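PDB 4HA6: pyridoxine 4-oxidase from Mesorhizobium loti, which oxidises the 4-hydroxymethyl group of pyridoxine to the aldehyde, giving pyridoxal, with bound FAD as cofactor and molecular oxygen as electron acceptor. Local coordinates for residues G139-H144 / D197-K202; G13-A18 / A495-F500; A162-P167 / R406-R411; I158-S163 / D412-W417. All coordinates share one frame; numbering follows the deposited sequence.

Interaction 1. Residues G139-H144 / D197-K202; sequences GPLPIH and DAWLTK
Two kinds of contact join the approach to the short strand 141-142 with the end of the helix that begins at residue 195: an apolar packing around one indole, and a single water bridge. In the first, the Pro140 ring lies over one face of Trp199, its CG 3.4 Å from Trp199 NE1 and 3.0 Å above the indole plane, offset toward the rim. Pro140 CB adds a CH-pi contact, 4.3 Å from the centroid of the five-membered ring. With CG anti to the carbonyl carbon (chi1 -79°), the indole extends beneath the Pro140 ring. Leu141 meets the same ring system obliquely, Leu141 CG lying 4.0 Å from Trp199 CH2. Ala198 packs beside them, its CB 3.4 Å from Pro140 O. The indole also touches Leu15, Leu494 and Ile124, each on a different helix; an alanine here would leave Pro140 without its aromatic partner and would probably loosen the packing between Pro140-Leu141 and those helices. The side chain of Leu141 is about 5 Å from that of the FAD-binding His490, so the contact flanks the flavin-binding region of this GMC oxidoreductase.

The polar part is indirect: one water donates to Pro140 O (3.1 Å) and to Ala198 O (3.0 Å). With no direct hydrogen bond between the segments, cohesion rests on shape and dispersion, and the water links two main-chain carbonyls in an otherwise apolar contact.

Interaction 2. Residues G13-A18 / A495-F500; sequences GSLLAA and AIAETF
Leu15 extends its CD2 methyl over the side of the C-terminal helix, touching Ala497 CB at 3.9 Å and the backbone N of Glu498 at 3.8 Å. Its CG is anti to the backbone N (chi1 -171°), so the branch reaches toward the partner helix. Leu16, one residue on, takes the other choice, with CG anti to the carbonyl carbon (chi1 -83°); although its CB does not aim at the partner helix, this turn brings CD2 to 3.7 Å from Ala497 O. The same methyl comes in at the edge of the Phe500 ring, near the ring plane, 4.0 Å from Phe500 CD1. The two leucines thus bracket the small Ala497, whose CB points toward the first helix and is touched by both. The helix axes lie 9.1 Å apart at closest approach and run nearly parallel, crossing at -22°.

Leu15 and Glu498 cross at about a right angle. The Leu15 CD2 methyl also lies 3.8 Å from Glu498 OE2, while OE1 forms salt bridges with Arg19 and Arg502, the charge being met inside a buried region.

Gly13 is the last glycine of what looks like a GxGxxG pattern of a Rossmann-type FAD-binding fold, near the start of helix 11-20 after strand 4-7. Helix 490-506 packs alongside it, with Val248 of the neighbouring strand 246-249 beneath both Leu16 and Phe500, Trp199 of helix 195-199 against Leu15, and helix 114-124 against Glu498.

Interaction 3. Residues A162-P167 / R406-R411; sequences ASLGLP and RTIGHR
A Schellman motif closes helix 152-163: Gly165 takes a positive phi (119°), Gly165 N bonds back to Ala162 O, and the turn presents Leu164 to the end of helix 392-409. Leu164 CG sits anti to the carbonyl carbon, beside the backbone N, and its two methyls then divide the work. CD1 goes down onto the helix, 3.6 Å from Ile408 CG1 and 4.1 Å from Thr407 CG2. CD2 instead lies over one face of the Arg411 guanidinium, 3.6 Å from Arg411 NH1.

Arg411 is folded rather than extended, its chain bent at both chi2 (-68°) and chi3 (-62°), and this curl returns the guanidinium toward Leu164, tip to tip. The Ser163 hydroxyl, in the crowded position between backbone N and carbonyl carbon, lies 2.9 Å from Arg411 NH2; its settled polar partner is Ala160 O. The contact is at the surface, away from the flavin and substrate sites, and joins the two helix ends by packing.

The end of the second helix is tied up by its own residues: Arg406 O accepts from both His410 N and His410 ND1, the latter at 2.8 Å and nearly in the imidazole plane.

Interaction 4. Residues I158-S163 / D412-W417; sequences IEAGAS and DELAGW
A short 3-10 segment, residues 412-414, follows helix 392-409 and lays Glu413 along the last turns of helix 152-163, away from the flavin and substrate sites. Its CB meets the helix backbone first, 3.6 Å from Ala160 N, with the Ala160 methyl close by at 3.9 Å between the two CB atoms. Glu413 CG, anti to the carbonyl carbon (chi1 -69°), passes over the peptide that precedes Ala160, 3.8 Å from Glu159 O, and near Glu159 CB. At chi2 (74°) the chain bends, carrying the carboxylate along the helix to Ser163. There Glu413 CD lies 3.5 Å from Ser163 OG and Glu413 OE1 packs against Ser163 CB at 3.4 Å, while OE2 is engaged by a salt bridge to Arg411 NE, just outside the segment. An alanine here would remove the carboxylate that pairs with Arg411 and would probably leave that arginine less firmly held and the helix backbone near Glu159 and Ala160 less covered.

A like charge is not far away: Glu159 OE1 lies 6.2 Å from Glu413 OE1, but Glu159 is paired with Arg168 through its other oxygen, which probably eases any repulsion. Leu414 adds a looser apolar touch, CD1 to Ala160 CB, and also packs on Leu153 and Ala156. The Ser163 hydroxyl approaches its acceptor, Ala160 O, from above the carbonyl plane, OG standing 2.7 Å away.

The four contacts fall into two well-separated groups, interaction 2 lying across the chain's centre from interactions 3 and 4. Interactions 1 and 2 have centres 12 Å apart and touch where Trp199 packs on Leu15 and Ala18, beside the FAD-binding part of the fold. Interactions 3 and 4, centres only 7 Å apart, share helix 152-163 and lie about 40 Å from interaction 2, centre to centre. Along the chain, interaction 2 joins near-terminal helices and encloses the other three; interaction 1 alternates with interactions 3 and 4, since 158-167 falls between its segments and 406-417 comes after both. The chain therefore makes two excursions to the distant group, so that early and late sequence meet in both groups.

Interaction 1. Residues G139-H144 / D197-K202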
loop_
_atom_site.group_PDB
_atom_site.type_symbol
_atom_site.label_atom_id
_atom_site.label_comp_id
_atom_site.label_asym_id
_atom_site.label_seq_id
_atom_site.Cartn_x
_atom_site.Cartn_y
_atom_site.Cartn_z
ATOM N N GLY A 139 -4.727 20.754 -3.914
ATOM C CA GLY A 139 -4.530 19.959 -2.712
ATOM C C GLY A 139 -3.051 19.819 -2.405
ATOM O O GLY A 139 -2.196 20.193 -3.220
ATOM N N PRO A 140 -2.732 19.268 -1.234
ATOM C CA PRO A 140 -1.333 19.237 -0.785
ATOM C C PRO A 140 -0.434 18.231 -1.535
ATOM O O PRO A 140 0.790 18.413 -1.542
ATOM C CB PRO A 140 -1.454 18.856 0.697
ATOM C CG PRO A 140 -2.751 18.132 0.808
ATOM C CD PRO A 140 -3.667 18.756 -0.217
ATOM N N LEU A 141 -1.027 17.204 -2.148
ATOM C CA LEU A 141 -0.278 16.130 -2.806
ATOM C C LEU A 141 -0.262 16.334 -4.313
ATOM O O LEU A 141 -1.297 16.152 -4.964
ATOM C CB LEU A 141 -0.954 14.768 -2.544
ATOM C CG LEU A 141 -0.148 13.495 -2.248
ATOM C CD1 LEU A 141 -0.855 12.237 -2.772
ATOM C CD2 LEU A 141 1.295 13.566 -2.712
ATOM N N PRO A 142 0.909 16.688 -4.877
ATOM C CA PRO A 142 1.016 16.815 -6.335
ATOM C C PRO A 142 0.778 15.475 -7.019
ATOM O O PRO A 142 1.327 14.450 -6.594
ATOM C CB PRO A 142 2.476 17.238 -6.549
ATOM C CG PRO A 142 2.890 17.855 -5.257
ATOM C CD PRO A 142 2.155 17.081 -4.193
ATOM N N ILE A 143 -0.049 15.480 -8.058
ATOM C CA ILE A 143 -0.197 14.312 -8.915
ATOM C C ILE A 143 0.354 14.682 -10.294
ATOM O O ILE A 143 -0.110 15.639 -10.922
ATOM C CB ILE A 143 -1.678 13.866 -9.071
ATOM C CG1 ILE A 143 -2.441 13.930 -7.738
ATOM C CG2 ILE A 143 -1.755 12.472 -9.737
ATOM C CD1 ILE A 143 -1.754 13.195 -6.570
ATOM N N HIS A 144 1.336 13.924 -10.769
ATOM C CA HIS A 144 1.967 14.222 -12.056
ATOM C C HIS A 144 1.505 13.223 -13.110
ATOM O O HIS A 144 1.441 12.016 -12.844
ATOM C CB HIS A 144 3.492 14.177 -11.883
ATOM C CG HIS A 144 4.273 14.302 -13.157
ATOM N ND1 HIS A 144 3.971 15.221 -14.141
ATOM C CD2 HIS A 144 5.374 13.636 -13.588
ATOM C CE1 HIS A 144 4.845 15.108 -15.128
ATOM N NE2 HIS A 144 5.707 14.154 -14.817
ATOM N N ASP A 197 6.361 15.249 3.223
ATOM C CA ASP A 197 6.621 16.452 2.433
ATOM C C ASP A 197 5.325 17.261 2.246
ATOM O O ASP A 197 5.287 18.483 2.411
ATOM C CB ASP A 197 7.168 16.063 1.047
ATOM C CG ASP A 197 8.562 15.459 1.107
ATOM O OD1 ASP A 197 9.314 15.767 2.061
ATOM O OD2 ASP A 197 8.914 14.684 0.184
ATOM N N ALA A 198 4.256 16.567 1.890
ATOM C CA ALA A 198 3.007 17.242 1.542
ATOM C C ALA A 198 2.300 17.826 2.767
ATOM O O ALA A 198 1.751 18.919 2.706
ATOM C CB ALA A 198 2.084 16.272 0.794
ATOM N N TRP A 199 2.297 17.099 3.879
ATOM C CA TRP A 199 1.492 17.537 5.013
ATOM C C TRP A 199 2.295 18.124 6.158
ATOM O O TRP A 199 1.857 19.098 6.780
ATOM C CB TRP A 199 0.579 16.417 5.510
ATOM C CG TRP A 199 -0.642 16.250 4.661
ATOM C CD1 TRP A 199 -1.824 16.950 4.749
ATOM C CD2 TRP A 199 -0.805 15.315 3.592
ATOM N NE1 TRP A 199 -2.707 16.497 3.786
ATOM C CE2 TRP A 199 -2.100 15.500 3.060
ATOM C CE3 TRP A 199 0.027 14.350 3.020
ATOM C CZ2 TRP A 199 -2.576 14.753 1.979
ATOM C CZ3 TRP A 199 -0.456 13.593 1.960
ATOM C CH2 TRP A 199 -1.744 13.796 1.455
ATOM N N LEU A 200 3.454 17.532 6.442
ATOM C CA LEU A 200 4.318 18.046 7.504
ATOM C C LEU A 200 5.276 19.116 6.960
ATOM O O LEU A 200 6.492 18.941 6.970
ATOM C CB LEU A 200 5.067 16.901 8.197
ATOM C CG LEU A 200 4.112 15.972 8.951
ATOM C CD1 LEU A 200 4.813 14.737 9.516
ATOM C CD2 LEU A 200 3.431 16.750 10.061
ATOM N N THR A 201 4.707 20.215 6.467
ATOM C CA THR A 201 5.482 21.346 5.951
ATOM C C THR A 201 6.142 22.094 7.115
ATOM O O THR A 201 5.853 21.809 8.286
ATOM C CB THR A 201 4.571 22.330 5.192
ATOM O OG1 THR A 201 3.706 23.000 6.118
ATOM C CG2 THR A 201 3.714 21.592 4.175
ATOM N N LYS A 202 7.032 23.036 6.795
ATOM C CA LYS A 202 7.703 23.845 7.818
ATOM C C LYS A 202 6.678 24.587 8.656
ATOM O O LYS A 202 6.774 24.631 9.883
ATOM C CB LYS A 202 8.663 24.858 7.184
ATOM C CG LYS A 202 10.011 24.283 6.774
ATOM C CD LYS A 202 11.158 25.193 7.215
ATOM C CE LYS A 202 10.999 26.609 6.682
ATOM N NZ LYS A 202 11.876 27.587 7.393
HETATM O O HOH W 1 2.058 20.632 0.217
#

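Interaction 2. Residues G13-A18 / A495-F500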
loop_
_atom_site.group_PDB
_atom_site.type_symbol
_atom_site.label_atom_id
_atom_site.label_comp_id
_atom_site.label_asym_id
_atom_site.label_seq_id
_atom_site.Cartn_x
_atom_site.Cartn_y
_atom_site.Cartn_z
ATOM N N GLY A 13 -0.424 8.842 9.292
ATOM C CA GLY A 13 -0.000 9.631 10.437
ATOM C C GLY A 13 0.451 11.032 10.051
ATOM O O GLY A 13 0.133 11.991 10.745
ATOM N N SER A 14 1.210 11.159 8.963
ATOM C CA SER A 14 1.700 12.483 8.559
ATOM C C SER A 14 0.523 13.390 8.218
ATOM O O SER A 14 0.481 14.543 8.659
ATOM C CB SER A 14 2.651 12.377 7.368
ATOM O OG SER A 14 3.809 11.644 7.708
ATOM N N LEU A 15 -0.446 12.846 7.471
ATOM C CA LEU A 15 -1.664 13.579 7.101
ATOM C C LEU A 15 -2.467 14.009 8.318
ATOM O O LEU A 15 -3.038 15.106 8.348
ATOM C CB LEU A 15 -2.562 12.728 6.184
ATOM C CG LEU A 15 -3.784 13.399 5.532
ATOM C CD1 LEU A 15 -4.120 12.691 4.204
ATOM C CD2 LEU A 15 -5.024 13.436 6.447
ATOM N N LEU A 16 -2.553 13.124 9.300
ATOM C CA LEU A 16 -3.372 13.389 10.480
ATOM C C LEU A 16 -2.736 14.433 11.382
ATOM O O LEU A 16 -3.409 15.356 11.839
ATOM C CB LEU A 16 -3.638 12.096 11.266
ATOM C CG LEU A 16 -4.794 11.237 10.746
ATOM C CD1 LEU A 16 -5.055 10.064 11.683
ATOM C CD2 LEU A 16 -6.044 12.066 10.588
ATOM N N ALA A 17 -1.445 14.268 11.660
ATOM C CA ALA A 17 -0.699 15.265 12.430
ATOM C C ALA A 17 -0.962 16.689 11.903
ATOM O O ALA A 17 -1.248 17.609 12.676
ATOM C CB ALA A 17 0.781 14.945 12.395
ATOM N N ALA A 18 -0.866 16.859 10.585
ATOM C CA ALA A 18 -1.195 18.137 9.962
ATOM C C ALA A 18 -2.671 18.499 10.160
ATOM O O ALA A 18 -2.983 19.578 10.678
ATOM C CB ALA A 18 -0.853 18.113 8.494
ATOM N N ALA A 495 -6.984 8.597 1.605
ATOM C CA ALA A 495 -8.431 8.843 1.685
ATOM C C ALA A 495 -9.002 8.409 3.045
ATOM O O ALA A 495 -9.805 9.122 3.635
ATOM C CB ALA A 495 -9.165 8.171 0.541
ATOM N N ILE A 496 -8.562 7.265 3.560
ATOM C CA ILE A 496 -8.979 6.842 4.896
ATOM C C ILE A 496 -8.606 7.875 5.951
ATOM O O ILE A 496 -9.392 8.183 6.862
ATOM C CB ILE A 496 -8.349 5.478 5.291
ATOM C CG1 ILE A 496 -8.949 4.363 4.449
ATOM C CG2 ILE A 496 -8.600 5.157 6.786
ATOM C CD1 ILE A 496 -8.275 3.028 4.661
ATOM N N ALA A 497 -7.400 8.405 5.855
ATOM C CA ALA A 497 -6.958 9.345 6.878
ATOM C C ALA A 497 -7.751 10.658 6.767
ATOM O O ALA A 497 -8.224 11.193 7.781
ATOM C CB ALA A 497 -5.474 9.582 6.783
ATOM N N GLU A 498 -7.912 11.163 5.540
ATOM C CA GLU A 498 -8.657 12.404 5.349
ATOM C C GLU A 498 -10.107 12.274 5.825
ATOM O O GLU A 498 -10.620 13.195 6.469
ATOM C CB GLU A 498 -8.605 12.887 3.895
ATOM C CG GLU A 498 -9.435 14.154 3.600
ATOM C CD GLU A 498 -9.003 15.392 4.399
ATOM O OE1 GLU A 498 -9.831 16.317 4.549
ATOM O OE2 GLU A 498 -7.845 15.461 4.869
ATOM N N THR A 499 -10.775 11.151 5.548
ATOM C CA THR A 499 -12.163 11.072 6.022
ATOM C C THR A 499 -12.219 11.022 7.552
ATOM O O THR A 499 -13.137 11.573 8.164
ATOM C CB THR A 499 -13.099 10.002 5.313
ATOM O OG1 THR A 499 -13.388 8.912 6.187
ATOM C CG2 THR A 499 -12.566 9.512 3.980
ATOM N N PHE A 500 -11.220 10.414 8.183
ATOM C CA PHE A 500 -11.195 10.450 9.639
ATOM C C PHE A 500 -10.907 11.856 10.169
ATOM O O PHE A 500 -11.426 12.245 11.214
ATOM C CB PHE A 500 -10.192 9.465 10.215
ATOM C CG PHE A 500 -10.105 9.523 11.706
ATOM C CD1 PHE A 500 -9.169 10.334 12.334
ATOM C CD2 PHE A 500 -10.986 8.788 12.484
ATOM C CE1 PHE A 500 -9.095 10.393 13.716
ATOM C CE2 PHE A 500 -10.917 8.836 13.859
ATOM C CZ PHE A 500 -9.971 9.644 14.479
#

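Interaction 3. Residues A162-P167 / R406-R411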
loop_
_atom_site.group_PDB
_atom_site.type_symbol
_atom_site.label_atom_id
_atom_site.label_comp_id
_atom_site.label_asym_id
_atom_site.label_seq_id
_atom_site.Cartn_x
_atom_site.Cartn_y
_atom_site.Cartn_z
ATOM N N ALA A 162 -3.089 -0.848 -26.466
ATOM C CA ALA A 162 -4.101 -0.092 -27.197
ATOM C C ALA A 162 -4.552 -0.818 -28.461
ATOM O O ALA A 162 -5.729 -0.776 -28.819
ATOM C CB ALA A 162 -3.587 1.312 -27.528
ATOM N N SER A 163 -3.617 -1.479 -29.139
ATOM C CA SER A 163 -3.952 -2.221 -30.349
ATOM C C SER A 163 -4.860 -3.401 -30.023
ATOM O O SER A 163 -5.649 -3.839 -30.869
ATOM C CB SER A 163 -2.692 -2.709 -31.060
ATOM O OG SER A 163 -2.046 -3.733 -30.324
ATOM N N LEU A 164 -4.763 -3.902 -28.792
ATOM C CA LEU A 164 -5.546 -5.070 -28.399
ATOM C C LEU A 164 -6.986 -4.697 -28.046
ATOM O O LEU A 164 -7.831 -5.570 -27.862
ATOM C CB LEU A 164 -4.866 -5.806 -27.245
ATOM C CG LEU A 164 -3.672 -6.634 -27.709
ATOM C CD1 LEU A 164 -2.741 -7.049 -26.558
ATOM C CD2 LEU A 164 -4.177 -7.872 -28.454
ATOM N N GLY A 165 -7.273 -3.401 -27.973
ATOM C CA GLY A 165 -8.610 -2.967 -27.612
ATOM C C GLY A 165 -8.702 -2.136 -26.346
ATOM O O GLY A 165 -9.746 -1.543 -26.086
ATOM N N LEU A 166 -7.632 -2.084 -25.550
ATOM C CA LEU A 166 -7.665 -1.290 -24.317
ATOM C C LEU A 166 -7.759 0.206 -24.615
ATOM O O LEU A 166 -6.972 0.739 -25.392
ATOM C CB LEU A 166 -6.428 -1.567 -23.456
ATOM C CG LEU A 166 -6.348 -2.932 -22.774
ATOM C CD1 LEU A 166 -4.931 -3.189 -22.274
ATOM C CD2 LEU A 166 -7.347 -3.020 -21.618
ATOM N N PRO A 167 -8.714 0.898 -23.977
ATOM C CA PRO A 167 -8.851 2.343 -24.208
ATOM C C PRO A 167 -7.700 3.159 -23.610
ATOM O O PRO A 167 -7.058 2.761 -22.621
ATOM C CB PRO A 167 -10.179 2.688 -23.519
ATOM C CG PRO A 167 -10.366 1.612 -22.482
ATOM C CD PRO A 167 -9.762 0.368 -23.083
ATOM N N ARG A 406 1.890 -12.218 -21.883
ATOM C CA ARG A 406 2.603 -12.752 -23.033
ATOM C C ARG A 406 1.968 -12.271 -24.344
ATOM O O ARG A 406 2.687 -11.940 -25.283
ATOM C CB ARG A 406 2.693 -14.274 -22.943
ATOM C CG ARG A 406 3.428 -14.734 -21.670
ATOM C CD ARG A 406 3.636 -16.233 -21.655
ATOM N NE ARG A 406 4.630 -16.624 -22.643
ATOM C CZ ARG A 406 4.700 -17.832 -23.191
ATOM N NH1 ARG A 406 3.825 -18.769 -22.849
ATOM N NH2 ARG A 406 5.641 -18.100 -24.086
ATOM N N THR A 407 0.636 -12.189 -24.384
ATOM C CA THR A 407 -0.057 -11.670 -25.569
ATOM C C THR A 407 0.434 -10.246 -25.862
ATOM O O THR A 407 0.848 -9.934 -26.988
ATOM C CB THR A 407 -1.600 -11.695 -25.408
ATOM O OG1 THR A 407 -2.041 -13.048 -25.234
ATOM C CG2 THR A 407 -2.297 -11.115 -26.630
ATOM N N ILE A 408 0.414 -9.388 -24.846
ATOM C CA ILE A 408 0.916 -8.024 -25.008
ATOM C C ILE A 408 2.401 -8.039 -25.366
ATOM O O ILE A 408 2.813 -7.374 -26.316
ATOM C CB ILE A 408 0.703 -7.158 -23.760
ATOM C CG1 ILE A 408 -0.796 -6.957 -23.499
ATOM C CG2 ILE A 408 1.407 -5.808 -23.938
ATOM C CD1 ILE A 408 -1.117 -6.386 -22.130
ATOM N N GLY A 409 3.193 -8.806 -24.615
ATOM C CA GLY A 409 4.627 -8.891 -24.849
ATOM C C GLY A 409 5.064 -9.227 -26.272
ATOM O O GLY A 409 6.117 -8.763 -26.728
ATOM N N HIS A 410 4.260 -10.019 -26.976
ATOM C CA HIS A 410 4.634 -10.485 -28.310
ATOM C C HIS A 410 3.990 -9.688 -29.435
ATOM O O HIS A 410 4.076 -10.079 -30.601
ATOM C CB HIS A 410 4.309 -11.969 -28.470
ATOM C CG HIS A 410 5.185 -12.861 -27.651
ATOM N ND1 HIS A 410 5.060 -12.971 -26.281
ATOM C CD2 HIS A 410 6.215 -13.672 -27.999
ATOM C CE1 HIS A 410 5.958 -13.826 -25.825
ATOM N NE2 HIS A 410 6.670 -14.270 -26.848
ATOM N N ARG A 411 3.339 -8.579 -29.090
ATOM C CA ARG A 411 2.729 -7.732 -30.113
ATOM C C ARG A 411 3.792 -7.084 -30.997
ATOM O O ARG A 411 4.883 -6.735 -30.520
ATOM C CB ARG A 411 1.877 -6.632 -29.474
ATOM C CG ARG A 411 0.631 -7.137 -28.770
ATOM C CD ARG A 411 -0.393 -7.697 -29.771
ATOM N NE ARG A 411 -0.860 -6.667 -30.699
ATOM C CZ ARG A 411 -1.850 -6.836 -31.580
ATOM N NH1 ARG A 411 -2.495 -8.001 -31.659
ATOM N NH2 ARG A 411 -2.201 -5.837 -32.384
#

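Interaction 4. Residues I158-S163 / D412-W417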
loop_
_atom_site.group_PDB
_atom_site.type_symbol
_atom_site.label_atom_id
_atom_site.label_comp_id
_atom_site.label_asym_id
_atom_site.label_seq_id
_atom_site.Cartn_x
_atom_site.Cartn_y
_atom_site.Cartn_z
ATOM N N ILE A 158 2.346 0.622 -24.230
ATOM C CA ILE A 158 1.038 1.273 -24.228
ATOM C C ILE A 158 0.352 1.068 -25.578
ATOM O O ILE A 158 -0.834 0.735 -25.628
ATOM C CB ILE A 158 1.168 2.767 -23.826
ATOM C CG1 ILE A 158 1.339 2.876 -22.306
ATOM C CG2 ILE A 158 -0.056 3.591 -24.247
ATOM C CD1 ILE A 158 1.688 4.256 -21.820
ATOM N N GLU A 159 1.110 1.226 -26.662
ATOM C CA GLU A 159 0.606 0.965 -28.013
ATOM C C GLU A 159 0.165 -0.486 -28.214
ATOM O O GLU A 159 -0.836 -0.755 -28.875
ATOM C CB GLU A 159 1.677 1.307 -29.051
ATOM C CG GLU A 159 1.855 2.798 -29.275
ATOM C CD GLU A 159 0.596 3.441 -29.826
ATOM O OE1 GLU A 159 -0.147 2.761 -30.574
ATOM O OE2 GLU A 159 0.351 4.619 -29.508
ATOM N N ALA A 160 0.930 -1.423 -27.661
ATOM C CA ALA A 160 0.585 -2.836 -27.772
ATOM C C ALA A 160 -0.761 -3.098 -27.111
ATOM O O ALA A 160 -1.642 -3.723 -27.702
ATOM C CB ALA A 160 1.677 -3.700 -27.146
ATOM N N GLY A 161 -0.917 -2.615 -25.881
ATOM C CA GLY A 161 -2.192 -2.711 -25.194
ATOM C C GLY A 161 -3.342 -2.040 -25.939
ATOM O O GLY A 161 -4.442 -2.585 -26.017
ATOM N N ALA A 162 -3.089 -0.848 -26.466
ATOM C CA ALA A 162 -4.101 -0.092 -27.197
ATOM C C ALA A 162 -4.552 -0.818 -28.461
ATOM O O ALA A 162 -5.729 -0.776 -28.819
ATOM C CB ALA A 162 -3.587 1.312 -27.528
ATOM N N SER A 163 -3.617 -1.479 -29.139
ATOM C CA SER A 163 -3.952 -2.221 -30.349
ATOM C C SER A 163 -4.860 -3.401 -30.023
ATOM O O SER A 163 -5.649 -3.839 -30.869
ATOM C CB SER A 163 -2.692 -2.709 -31.060
ATOM O OG SER A 163 -2.046 -3.733 -30.324
ATOM N N ASP A 412 3.461 -6.928 -32.278
ATOM C CA ASP A 412 4.277 -6.169 -33.230
ATOM C C ASP A 412 4.687 -4.784 -32.723
ATOM O O ASP A 412 5.743 -4.274 -33.089
ATOM C CB ASP A 412 3.513 -5.988 -34.537
ATOM C CG ASP A 412 3.548 -7.215 -35.411
ATOM O OD1 ASP A 412 4.310 -8.161 -35.095
ATOM O OD2 ASP A 412 2.817 -7.220 -36.426
ATOM N N GLU A 413 3.844 -4.170 -31.897
ATOM C CA GLU A 413 4.134 -2.845 -31.343
ATOM C C GLU A 413 5.371 -2.842 -30.448
ATOM O O GLU A 413 5.918 -1.776 -30.147
ATOM C CB GLU A 413 2.927 -2.309 -30.567
ATOM C CG GLU A 413 1.730 -1.944 -31.451
ATOM C CD GLU A 413 0.988 -3.161 -31.988
ATOM O OE1 GLU A 413 0.127 -2.975 -32.870
ATOM O OE2 GLU A 413 1.247 -4.296 -31.530
ATOM N N LEU A 414 5.811 -4.027 -30.026
ATOM C CA LEU A 414 7.015 -4.153 -29.185
ATOM C C LEU A 414 8.190 -4.822 -29.927
ATOM O O LEU A 414 9.253 -5.054 -29.349
ATOM C CB LEU A 414 6.691 -4.917 -27.892
ATOM C CG LEU A 414 6.117 -4.138 -26.706
ATOM C CD1 LEU A 414 5.485 -5.103 -25.715
ATOM C CD2 LEU A 414 7.194 -3.315 -26.015
ATOM N N ALA A 415 7.987 -5.106 -31.213
ATOM C CA ALA A 415 8.995 -5.745 -32.051
ATOM C C ALA A 415 10.284 -4.931 -32.165
ATOM O O ALA A 415 11.353 -5.483 -32.452
ATOM C CB ALA A 415 8.425 -6.010 -33.433
ATOM N N GLY A 416 10.194 -3.625 -31.950
ATOM C CA GLY A 416 11.387 -2.795 -31.978
ATOM C C GLY A 416 12.271 -3.041 -30.764
ATOM O O GLY A 416 13.486 -2.787 -30.798
ATOM N N TRP A 417 11.674 -3.545 -29.686
ATOM C CA TRP A 417 12.426 -3.732 -28.441
ATOM C C TRP A 417 12.745 -5.189 -28.150
ATOM O O TRP A 417 13.774 -5.493 -27.534
ATOM C CB TRP A 417 11.665 -3.128 -27.255
ATOM C CG TRP A 417 11.692 -1.654 -27.275
ATOM C CD1 TRP A 417 10.752 -0.815 -27.811
ATOM C CD2 TRP A 417 12.731 -0.823 -26.763
ATOM N NE1 TRP A 417 11.154 0.495 -27.659
ATOM C CE2 TRP A 417 12.368 0.513 -27.015
ATOM C CE3 TRP A 417 13.941 -1.080 -26.115
ATOM C CZ2 TRP A 417 13.169 1.588 -26.637
ATOM C CZ3 TRP A 417 14.730 -0.019 -25.737
ATOM C CH2 TRP A 417 14.344 1.299 -25.995
#